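PDB 6ZQ3: silicatein alpha from Tethya aurantium, which probably promotes the formation of silica in sponge spicules, as a mature silicatein built on the fold of the papain-family cysteine proteases. Local coordinates for residues A[21-26]-A[90-95]; A[143-148]-A[183-188]; A[198-201]-A[205-208]. One frame throughout, in Å; residues are numbered along the deposited sequence.

From the N terminus, the chain first passes through 21-26, which leads into helix 26-43. Contact 1 closes when, two further helices and a short strand later, loop 90-95 returns to it; this ties together parts of the helical half of the papain fold. Contact 2 then closes at 183-188, packing helix 143-146 on the loop after strand 180-184. Contact 3 follows as a tight local closure, 198-201 with 205-208, tying the end of strand 196-200 to the loop after it. The three lie in series, neither nested nor crossed. Contacts 2 and 3 touch through Y148 and K198 and share a sheet, since strands 180-184 and 196-200 are neighbours; contact 1 touches neither.

Contact 1: A[21-26]-A[90-95]; sequences GDCGAS and YPFRGK
G21 brings its backbone, rather than a side chain, up to the ring of F92, with G21 N 4.4 Å from F92 CE2. Glycine suits the place because its positive phi of 67° is unfavourable for other residues.

C23 and F92 share the larger part of the contact. The CB of C23 lies 4.2 Å from F92 CZ and, closer, 3.2 Å from G94 O, so that one methylene meets both an aromatic carbon and a backbone carbonyl. No hydrogen bond crosses between the segments; van der Waals packing joins them. With SG anti to the backbone N (chi1 168°), the cysteine reaches C66 and forms a disulfide with it, which anchors this buried residue covalently. F92 in turn is steadied by its own segment: the chain curls back so that G94 N sits 3.5 Å above one face of the ring, toward the rim. The tight curl depends on glycine at 94, because at its backbone angles a CB would jam against the carbonyl of R93. Q52 of helix 51-57 holds the same loop by hydrogen bonds to R93 N and K95 O.

At G24 the chain makes an inverse gamma turn, closed by a weak bond from A25 N to C23 O of 2.9 Å. A25 then takes the N-cap position, its small methyl resting on I55, and S26 opens helix 26-43. Further along that helix, F29 meets the F92 ring edge-to-face.

S26 stands where papain has its catalytic cysteine, a replacement known from the silicateins. The disulfide-braced turn leading into a long helix is the hallmark of the helical domain of papain-like proteases, and it sets the first residue of that helix at the cleft.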
# COMPACT_ATOMS: atom_id res chain seq x y z
N GLY A 21 -1.40 -6.24 -12.93
CA GLY A 21 -1.60 -6.46 -14.35
C GLY A 21 -1.45 -5.15 -15.10
O GLY A 21 -0.64 -4.29 -14.72
N ASP A 22 -2.27 -5.00 -16.14
CA ASP A 22 -2.35 -3.80 -16.92
C ASP A 22 -3.32 -2.76 -16.32
O ASP A 22 -3.62 -1.75 -16.96
CB ASP A 22 -2.78 -4.14 -18.34
CG ASP A 22 -2.54 -3.00 -19.31
OD1 ASP A 22 -1.55 -2.27 -19.10
OD2 ASP A 22 -3.34 -2.80 -20.26
N CYS A 23 -3.79 -2.98 -15.09
CA CYS A 23 -4.72 -2.05 -14.41
C CYS A 23 -3.97 -1.09 -13.47
O CYS A 23 -3.21 -1.53 -12.62
CB CYS A 23 -5.77 -2.87 -13.65
SG CYS A 23 -6.81 -1.95 -12.49
N GLY A 24 -4.20 0.21 -13.63
CA GLY A 24 -3.43 1.24 -12.93
C GLY A 24 -3.95 1.55 -11.54
O GLY A 24 -4.25 2.70 -11.24
N ALA A 25 -4.02 0.52 -10.69
CA ALA A 25 -4.70 0.56 -9.40
C ALA A 25 -3.78 0.35 -8.19
O ALA A 25 -4.16 -0.30 -7.22
CB ALA A 25 -5.78 -0.52 -9.37
N SER A 26 -2.57 0.89 -8.23
CA SER A 26 -1.69 0.79 -7.06
C SER A 26 -2.34 1.38 -5.80
O SER A 26 -2.24 0.81 -4.72
CB SER A 26 -0.32 1.45 -7.30
OG SER A 26 -0.43 2.75 -7.82
N TYR A 90 -13.69 -12.18 -3.48
CA TYR A 90 -13.79 -11.03 -4.41
C TYR A 90 -12.46 -10.82 -5.14
O TYR A 90 -11.68 -9.95 -4.77
CB TYR A 90 -14.20 -9.75 -3.65
CG TYR A 90 -14.88 -8.68 -4.51
CD1 TYR A 90 -14.65 -8.58 -5.90
CD2 TYR A 90 -15.78 -7.78 -3.94
CE1 TYR A 90 -15.27 -7.61 -6.67
CE2 TYR A 90 -16.40 -6.81 -4.71
CZ TYR A 90 -16.15 -6.72 -6.07
OH TYR A 90 -16.80 -5.75 -6.84
N PRO A 91 -12.20 -11.61 -6.19
CA PRO A 91 -10.84 -11.77 -6.70
C PRO A 91 -10.52 -10.78 -7.79
O PRO A 91 -11.42 -10.21 -8.40
CB PRO A 91 -10.84 -13.20 -7.26
CG PRO A 91 -12.27 -13.49 -7.60
CD PRO A 91 -13.14 -12.40 -7.01
N PHE A 92 -9.23 -10.60 -8.03
CA PHE A 92 -8.74 -9.60 -8.95
C PHE A 92 -8.99 -10.11 -10.36
O PHE A 92 -8.69 -11.25 -10.67
CB PHE A 92 -7.26 -9.33 -8.69
CG PHE A 92 -6.71 -8.14 -9.43
CD1 PHE A 92 -7.08 -6.87 -9.07
CD2 PHE A 92 -5.82 -8.31 -10.48
CE1 PHE A 92 -6.59 -5.76 -9.76
CE2 PHE A 92 -5.33 -7.20 -11.18
CZ PHE A 92 -5.73 -5.92 -10.82
N ARG A 93 -9.63 -9.29 -11.18
CA ARG A 93 -9.95 -9.69 -12.55
C ARG A 93 -9.05 -8.98 -13.55
O ARG A 93 -9.02 -9.32 -14.73
CB ARG A 93 -11.42 -9.39 -12.86
N GLY A 94 -8.32 -7.98 -13.06
CA GLY A 94 -7.43 -7.23 -13.93
C GLY A 94 -8.04 -5.98 -14.50
O GLY A 94 -7.36 -5.22 -15.17
N LYS A 95 -9.33 -5.78 -14.25
CA LYS A 95 -10.00 -4.60 -14.77
C LYS A 95 -11.30 -4.33 -14.02
O LYS A 95 -11.79 -5.18 -13.28
CB LYS A 95 -10.28 -4.76 -16.27
CG LYS A 95 -11.75 -4.95 -16.61

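Contact 2: A[143-148]-A[183-188]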
# COMPACT_ATOMS: atom_id res chain seq x y z
N ASN A 143 13.24 5.17 -15.17
CA ASN A 143 13.44 3.89 -15.79
C ASN A 143 14.12 2.94 -14.80
O ASN A 143 14.03 1.71 -14.91
CB ASN A 143 14.28 4.10 -17.03
CG ASN A 143 14.08 3.02 -18.07
OD1 ASN A 143 12.97 2.54 -18.26
ND2 ASN A 143 15.16 2.64 -18.76
N ALA A 144 14.80 3.53 -13.82
CA ALA A 144 15.52 2.77 -12.82
C ALA A 144 14.55 2.07 -11.89
O ALA A 144 14.76 0.91 -11.50
CB ALA A 144 16.47 3.67 -12.04
N PHE A 145 13.49 2.81 -11.52
CA PHE A 145 12.38 2.23 -10.78
C PHE A 145 11.58 1.23 -11.62
O PHE A 145 11.32 0.09 -11.21
CB PHE A 145 11.42 3.32 -10.30
CG PHE A 145 10.37 2.79 -9.36
CD1 PHE A 145 10.66 2.66 -8.01
CD2 PHE A 145 9.14 2.33 -9.84
CE1 PHE A 145 9.74 2.13 -7.16
CE2 PHE A 145 8.22 1.81 -8.98
CZ PHE A 145 8.52 1.71 -7.65
N ARG A 146 11.17 1.67 -12.79
CA ARG A 146 10.42 0.83 -13.69
C ARG A 146 11.11 -0.49 -13.89
O ARG A 146 10.47 -1.52 -13.91
CB ARG A 146 10.24 1.58 -15.01
CG ARG A 146 9.28 0.97 -16.01
CD ARG A 146 10.03 0.37 -17.17
NE ARG A 146 9.38 0.50 -18.48
CZ ARG A 146 8.27 -0.13 -18.84
NH1 ARG A 146 7.61 -0.90 -17.99
NH2 ARG A 146 7.80 0.03 -20.07
N PHE A 147 12.44 -0.46 -13.98
CA PHE A 147 13.26 -1.68 -14.11
C PHE A 147 14.18 -1.98 -12.93
O PHE A 147 15.22 -2.59 -13.11
CB PHE A 147 14.11 -1.57 -15.37
CG PHE A 147 13.30 -1.58 -16.63
CD1 PHE A 147 12.49 -2.67 -16.92
CD2 PHE A 147 13.34 -0.50 -17.52
CE1 PHE A 147 11.73 -2.70 -18.08
CE2 PHE A 147 12.61 -0.52 -18.68
CZ PHE A 147 11.80 -1.62 -18.96
N TYR A 148 13.80 -1.60 -11.73
CA TYR A 148 14.58 -1.96 -10.54
C TYR A 148 14.67 -3.46 -10.38
O TYR A 148 13.66 -4.14 -10.56
CB TYR A 148 13.94 -1.35 -9.31
CG TYR A 148 14.43 -1.91 -8.00
CD1 TYR A 148 13.85 -3.04 -7.45
CD2 TYR A 148 15.44 -1.28 -7.28
CE1 TYR A 148 14.27 -3.56 -6.22
CE2 TYR A 148 15.87 -1.78 -6.06
CZ TYR A 148 15.27 -2.92 -5.54
OH TYR A 148 15.69 -3.43 -4.33
N ALA A 183 9.69 -1.58 0.92
CA ALA A 183 8.40 -1.28 0.35
C ALA A 183 7.95 -2.47 -0.47
O ALA A 183 8.70 -3.02 -1.24
CB ALA A 183 8.49 -0.02 -0.51
N LYS A 184 6.70 -2.85 -0.31
CA LYS A 184 6.11 -3.94 -1.09
C LYS A 184 5.35 -3.38 -2.31
O LYS A 184 4.42 -2.60 -2.14
CB LYS A 184 5.17 -4.73 -0.16
CG LYS A 184 4.45 -5.89 -0.81
CD LYS A 184 3.32 -6.34 0.12
CE LYS A 184 2.92 -7.77 -0.17
NZ LYS A 184 1.48 -7.96 0.07
N ASN A 185 5.75 -3.76 -3.52
CA ASN A 185 5.06 -3.31 -4.76
C ASN A 185 4.02 -4.37 -5.15
O ASN A 185 3.89 -5.42 -4.50
CB ASN A 185 6.09 -3.10 -5.90
CG ASN A 185 5.66 -2.03 -6.90
OD1 ASN A 185 4.54 -1.51 -6.85
ND2 ASN A 185 6.56 -1.70 -7.81
N SER A 186 3.28 -4.09 -6.21
CA SER A 186 2.26 -4.99 -6.68
C SER A 186 2.45 -5.15 -8.18
O SER A 186 1.49 -5.06 -8.96
CB SER A 186 0.87 -4.42 -6.33
OG SER A 186 0.73 -3.05 -6.73
N TRP A 187 3.72 -5.38 -8.57
CA TRP A 187 4.08 -5.73 -9.96
C TRP A 187 4.53 -7.17 -10.01
O TRP A 187 5.19 -7.57 -10.95
CB TRP A 187 5.17 -4.79 -10.52
CG TRP A 187 4.65 -3.41 -10.73
CD1 TRP A 187 3.35 -3.02 -10.73
CD2 TRP A 187 5.42 -2.22 -11.00
NE1 TRP A 187 3.26 -1.68 -10.96
CE2 TRP A 187 4.51 -1.16 -11.14
CE3 TRP A 187 6.79 -1.95 -11.13
CZ2 TRP A 187 4.92 0.15 -11.40
CZ3 TRP A 187 7.19 -0.65 -11.39
CH2 TRP A 187 6.26 0.38 -11.53
N GLY A 188 4.13 -7.95 -9.02
CA GLY A 188 4.38 -9.37 -9.06
C GLY A 188 5.81 -9.68 -8.70
O GLY A 188 6.64 -8.77 -8.52
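F145 of the short helix 143-146 packs against W187 and N185, which lie just past strand 180-184 in the papain fold. N185 and H165 correspond to the asparagine and histidine of the papain triad, and N185 OD1 does accept a hydrogen bond from H165 NE2.

The aromatic part of the contact is oblique. The F145 ring and the six-membered ring of W187 have planes 73° apart, and F145 CE2 comes within 3.5 Å of W187 CH2, which lies near the plane of the phenyl ring, at its edge. With CG anti to the backbone N (chi1 -171°), the phenyl is carried out until its CE2 edge meets the indole. W191 meets both rings and closes the cluster. An alanine in place of F145 would probably leave W187 CH2 and CZ3 without their phenyl neighbour and the indole less firmly held.

No hydrogen bond crosses between the segments. The N185 amide is held instead by S186 N, which gives OD1 a weak bond of 2.9 Å, and by H165 on the same oxygen. Its ND2 packs against both rings, meeting F145 CZ at 3.9 Å and lying 3.3 Å above one face of the W187 ring, toward its rim.

Contact 3: A[198-201]-A[205-208]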
# COMPACT_ATOMS: atom_id res chain seq x y z
N LYS A 198 13.85 -1.80 -1.91
CA LYS A 198 14.42 -1.09 -0.77
C LYS A 198 14.70 0.33 -1.23
O LYS A 198 15.52 0.55 -2.12
CB LYS A 198 15.66 -1.80 -0.25
N MET A 199 13.99 1.30 -0.64
CA MET A 199 14.20 2.72 -1.00
C MET A 199 14.99 3.52 0.02
O MET A 199 15.15 3.12 1.16
CB MET A 199 12.87 3.36 -1.30
CG MET A 199 12.30 2.77 -2.57
SD MET A 199 10.82 3.56 -3.13
CE MET A 199 11.45 5.17 -3.60
N ALA A 200 15.51 4.66 -0.43
CA ALA A 200 16.48 5.44 0.36
C ALA A 200 15.80 6.03 1.60
O ALA A 200 14.77 6.72 1.50
CB ALA A 200 17.11 6.53 -0.49
N ARG A 201 16.34 5.73 2.76
CA ARG A 201 15.75 6.26 3.98
C ARG A 201 16.57 7.37 4.53
O ARG A 201 17.79 7.25 4.61
CB ARG A 201 15.62 5.19 5.04
CG ARG A 201 14.89 5.68 6.28
CD ARG A 201 14.34 4.52 7.08
NE ARG A 201 15.05 4.33 8.33
CZ ARG A 201 15.87 3.32 8.62
NH1 ARG A 201 16.42 3.27 9.82
NH2 ARG A 201 16.12 2.35 7.76
N ASN A 205 13.60 12.79 2.33
CA ASN A 205 12.36 12.41 1.68
C ASN A 205 12.50 12.21 0.19
O ASN A 205 11.75 12.78 -0.62
CB ASN A 205 11.24 13.42 1.99
CG ASN A 205 9.88 12.94 1.50
OD1 ASN A 205 9.57 11.75 1.58
ND2 ASN A 205 9.07 13.85 0.97
N GLN A 206 13.47 11.36 -0.17
CA GLN A 206 13.75 11.03 -1.54
C GLN A 206 12.56 10.28 -2.15
O GLN A 206 12.04 9.36 -1.52
CB GLN A 206 15.02 10.18 -1.59
CG GLN A 206 15.58 9.99 -2.98
CD GLN A 206 16.72 9.00 -3.01
OE1 GLN A 206 16.59 7.92 -3.58
NE2 GLN A 206 17.83 9.36 -2.39
N CYS A 207 12.15 10.69 -3.36
CA CYS A 207 11.01 10.12 -4.10
C CYS A 207 9.63 10.42 -3.48
O CYS A 207 8.58 9.88 -3.91
CB CYS A 207 11.21 8.61 -4.33
SG CYS A 207 12.75 8.27 -5.23
N GLY A 208 9.64 11.30 -2.48
CA GLY A 208 8.44 11.72 -1.78
C GLY A 208 7.78 10.58 -1.05
O GLY A 208 6.56 10.49 -1.04
O HOH W 1 14.83 9.40 1.90
O HOH W 2 14.56 6.13 -2.74
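Q206 OE1 is gripped from two directions: water 2 donates to it at 2.8 Å, and S155 N gives it a second hydrogen bond. The same water accepts from A200 N at 2.9 Å, so one molecule links the amide of the glutamine to the backbone at the end of strand 196-200. On the other arm of the same amide, NE2 donates to D154 OD1. Bonds to both arms thus fix its rotation, and a glutamine suits the place because it offers an acceptor and a donor on one flat group.

Water 1 makes a second bridge, hydrogen-bonded to A200 O at 2.7 Å and accepting from Q206 N at 3.2 Å. It stands in for a direct backbone bond, while water 2 joins backbone to side chain; the CA atoms of A200 and Q206 stand 6.5 Å apart, and no direct hydrogen bond crosses.

Two side-chain contacts accompany the waters. The methyl of A200 lies almost equally far from the two ends of the glutamine amide, 3.4 Å from Q206 OE1 and only slightly more from NE2. Q206 reaches it with CG anti to the backbone N (chi1 -169°) and an extended chain. On the other side of water 2, M199 bends at its thioether (chi3 67°) and sets CE 3.5 Å from C207 CB, with C207 SG close by. Flexible methionine fits well against this sulfur, which C158 holds in a disulfide.

The returning chain is shaped by a type II turn, N205 to G208, closed by G208 N to N205 O. In this papain-type sheet domain, then, a mostly buried seam is closed by water and sulfur together: the waters give A200 N and O and Q206 N and OE1 partners, while the methionine and disulfide fill the apolar side.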